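AFP (Microbacterium arborescens, PDB 2YJK) takes up and stores iron as a Dps-family member of the ferritin fold, moving the metal into a shell of twelve subunits. Local coordinates at the interface of chains A and B. Sequence-based numbering; all coordinates share one arbitrary frame. Chains: chain A/B, AFP.

The interface of chains A and B. Residues chain A 33, 36-37, 40, 44, 66, 90; chain B 33, 36-37, 66, 85, 87, 90.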
loop_
_atom_site.group_PDB
_atom_site.type_symbol
_atom_site.label_atom_id
_atom_site.label_comp_id
_atom_site.label_asym_id
_atom_site.label_seq_id
_atom_site.Cartn_x
_atom_site.Cartn_y
_atom_site.Cartn_z
ATOM N N GLN A 33 0.288 30.323 -6.469
ATOM C CA GLN A 33 -1.112 30.017 -6.365
ATOM C C GLN A 33 -1.738 30.358 -7.741
ATOM O O GLN A 33 -2.645 29.693 -8.164
ATOM C CB GLN A 33 -1.764 30.838 -5.251
ATOM C CG GLN A 33 -3.234 30.445 -4.947
ATOM C CD GLN A 33 -3.384 28.969 -4.495
ATOM O OE1 GLN A 33 -3.883 28.098 -5.257
ATOM N NE2 GLN A 33 -2.967 28.686 -3.278
ATOM N N VAL A 36 -1.121 27.520 -10.145
ATOM C CA VAL A 36 -2.100 26.413 -9.929
ATOM C C VAL A 36 -3.321 26.633 -10.858
ATOM O O VAL A 36 -3.723 25.740 -11.594
ATOM C CB VAL A 36 -2.596 26.311 -8.461
ATOM C CG1 VAL A 36 -3.784 25.382 -8.329
ATOM C CG2 VAL A 36 -1.486 25.825 -7.587
ATOM N N VAL A 37 -3.867 27.831 -10.802
ATOM C CA VAL A 37 -5.058 28.201 -11.556
ATOM C C VAL A 37 -4.804 28.277 -13.072
ATOM O O VAL A 37 -5.582 27.740 -13.845
ATOM C CB VAL A 37 -5.654 29.563 -11.065
ATOM C CG1 VAL A 37 -6.886 30.022 -11.956
ATOM C CG2 VAL A 37 -6.111 29.446 -9.623
ATOM N N LYS A 40 -4.100 24.837 -14.514
ATOM C CA LYS A 40 -5.323 24.072 -14.734
ATOM C C LYS A 40 -5.907 24.479 -16.095
ATOM O O LYS A 40 -6.205 23.627 -16.909
ATOM C CB LYS A 40 -6.345 24.322 -13.622
ATOM C CG LYS A 40 -6.104 23.296 -12.378
ATOM C CD LYS A 40 -6.100 21.786 -12.812
ATOM C CE LYS A 40 -6.207 20.754 -11.664
ATOM N NZ LYS A 40 -6.117 19.334 -12.145
ATOM N N TRP A 44 -6.590 22.018 -19.133
ATOM C CA TRP A 44 -7.915 21.794 -19.769
ATOM C C TRP A 44 -7.920 22.099 -21.265
ATOM O O TRP A 44 -8.555 21.361 -22.078
ATOM C CB TRP A 44 -9.038 22.590 -19.069
ATOM C CG TRP A 44 -9.237 22.169 -17.576
ATOM C CD1 TRP A 44 -9.083 20.945 -17.040
ATOM C CD2 TRP A 44 -9.546 23.055 -16.485
ATOM N NE1 TRP A 44 -9.321 20.981 -15.672
ATOM C CE2 TRP A 44 -9.595 22.271 -15.309
ATOM C CE3 TRP A 44 -9.758 24.450 -16.386
ATOM C CZ2 TRP A 44 -9.929 22.802 -14.077
ATOM C CZ3 TRP A 44 -10.105 24.997 -15.116
ATOM C CH2 TRP A 44 -10.158 24.172 -13.990
ATOM N N GLN A 66 0.972 24.077 -6.148
ATOM C CA GLN A 66 0.092 24.139 -4.966
ATOM C C GLN A 66 0.867 23.850 -3.664
ATOM O O GLN A 66 0.609 24.526 -2.640
ATOM C CB GLN A 66 -1.152 23.177 -5.063
ATOM C CG GLN A 66 -2.239 23.341 -3.894
ATOM C CD GLN A 66 -2.711 24.854 -3.775
ATOM O OE1 GLN A 66 -2.157 25.657 -2.978
ATOM N NE2 GLN A 66 -3.667 25.249 -4.633
ATOM N N MET A 90 -4.810 38.109 -5.434
ATOM C CA MET A 90 -3.965 37.352 -6.327
ATOM C C MET A 90 -4.047 37.891 -7.751
ATOM O O MET A 90 -3.002 38.062 -8.394
ATOM C CB MET A 90 -4.294 35.860 -6.244
ATOM C CG MET A 90 -3.393 35.011 -7.113
ATOM S SD MET A 90 -3.910 33.310 -6.955
ATOM C CE MET A 90 -5.352 33.294 -8.026
ATOM N N GLN B 33 -13.133 26.613 -8.572
ATOM C CA GLN B 33 -11.745 27.073 -8.661
ATOM C C GLN B 33 -11.469 28.252 -7.697
ATOM O O GLN B 33 -10.359 28.306 -7.089
ATOM C CB GLN B 33 -11.376 27.420 -10.110
ATOM C CG GLN B 33 -9.890 27.545 -10.396
ATOM C CD GLN B 33 -9.092 26.282 -10.016
ATOM O OE1 GLN B 33 -8.407 26.254 -8.988
ATOM N NE2 GLN B 33 -9.222 25.244 -10.793
ATOM N N VAL B 36 -11.099 26.847 -4.195
ATOM C CA VAL B 36 -9.743 26.317 -3.903
ATOM C C VAL B 36 -8.823 27.446 -3.344
ATOM O O VAL B 36 -8.212 27.287 -2.282
ATOM C CB VAL B 36 -9.135 25.760 -5.167
ATOM C CG1 VAL B 36 -7.618 25.415 -4.979
ATOM C CG2 VAL B 36 -9.955 24.514 -5.704
ATOM N N VAL B 37 -8.784 28.585 -4.059
ATOM C CA VAL B 37 -7.932 29.702 -3.687
ATOM C C VAL B 37 -8.365 30.384 -2.369
ATOM O O VAL B 37 -7.563 30.554 -1.442
ATOM C CB VAL B 37 -7.945 30.708 -4.801
ATOM C CG1 VAL B 37 -7.113 31.958 -4.432
ATOM C CG2 VAL B 37 -7.444 30.023 -6.106
ATOM N N GLN B 66 -11.246 21.425 -5.885
ATOM C CA GLN B 66 -10.322 21.315 -7.009
ATOM C C GLN B 66 -10.822 20.196 -7.951
ATOM O O GLN B 66 -10.849 20.351 -9.169
ATOM C CB GLN B 66 -8.894 20.979 -6.568
ATOM C CG GLN B 66 -7.926 21.069 -7.823
ATOM C CD GLN B 66 -7.970 22.455 -8.553
ATOM O OE1 GLN B 66 -8.607 22.588 -9.635
ATOM N NE2 GLN B 66 -7.231 23.454 -8.031
ATOM N N SER B 85 -10.707 29.954 -17.617
ATOM C CA SER B 85 -10.625 29.966 -16.155
ATOM C C SER B 85 -9.240 30.557 -15.739
ATOM O O SER B 85 -8.660 30.161 -14.710
ATOM C CB SER B 85 -10.840 28.543 -15.642
ATOM O OG SER B 85 -11.041 28.523 -14.218
ATOM N N VAL B 87 -6.849 33.241 -14.043
ATOM C CA VAL B 87 -7.033 34.064 -12.820
ATOM C C VAL B 87 -7.825 35.422 -13.039
ATOM O O VAL B 87 -8.733 35.755 -12.278
ATOM C CB VAL B 87 -5.676 34.362 -12.156
ATOM C CG1 VAL B 87 -5.846 35.354 -11.004
ATOM C CG2 VAL B 87 -4.977 33.009 -11.633
ATOM N N MET B 90 -11.533 34.500 -13.577
ATOM C CA MET B 90 -12.138 33.976 -12.341
ATOM C C MET B 90 -12.428 35.126 -11.360
ATOM O O MET B 90 -13.513 35.208 -10.759
ATOM C CB MET B 90 -11.200 32.909 -11.726
ATOM C CG MET B 90 -11.690 32.299 -10.478
ATOM S SD MET B 90 -10.407 31.212 -9.675
ATOM C CE MET B 90 -9.012 32.351 -9.366
HETATM O O HOH W 1 -5.205 22.932 -6.147
HETATM O O HOH W 2 -8.380 27.348 -13.437
#
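A:Val37 and B:Val37 cross at about a right angle near the axis of the two-fold dimer interface of the Dps dodecamer, touching methyl to methyl, CG2 to CG2 at 3.8 Å. Both belong to the long helix 15-45 of their chains. The other branch of A:Val37, CG1, is anti to the backbone N (chi1 176°) and points toward helix 87-93 of chain B and the loop before it, packing on B:Val87 CG2 and the backbone O of B:Ser85. Beyond it, the terminal methyl CE of A:Met90 lies against both methyls of B:Val87 and meets B:Met90 CE tip to tip at 4.0 Å.

Flanking this apolar centre, each chain pairs its own two glutamine amides. B:Gln33 NE2 donates to B:Gln66 OE1 at 3.0 Å, and B:Gln66 NE2 returns a longer bond to B:Gln33 OE1; each donor sits on a carbonyl lone pair. This reciprocal pair fixes the rotation of both amides and presents them to chain A. A:Lys40, which also lines the iron oxide pocket with His43 and Asp59, runs at about a right angle to B:Gln33 but slants across B:Gln66, its CE 3.6 Å from B:Gln66 OE1; this packing may help position the pocket. The A:Trp44 rim carbon CH2 approaches B:Gln33 NE2, with ring and amide planes 44° apart. B:Ser85 CB meets the same indole at its edge, in plane.

No direct polar bond joins the chains here; waters do that work. One takes N-H groups from A:Gln66 and B:Gln66; the oxygen of water 2 lies 2.9 Å from A:Val37 O and 3.0 Å from B:Ser85 OG, and also contacts the carbonyl O of B:Ser85.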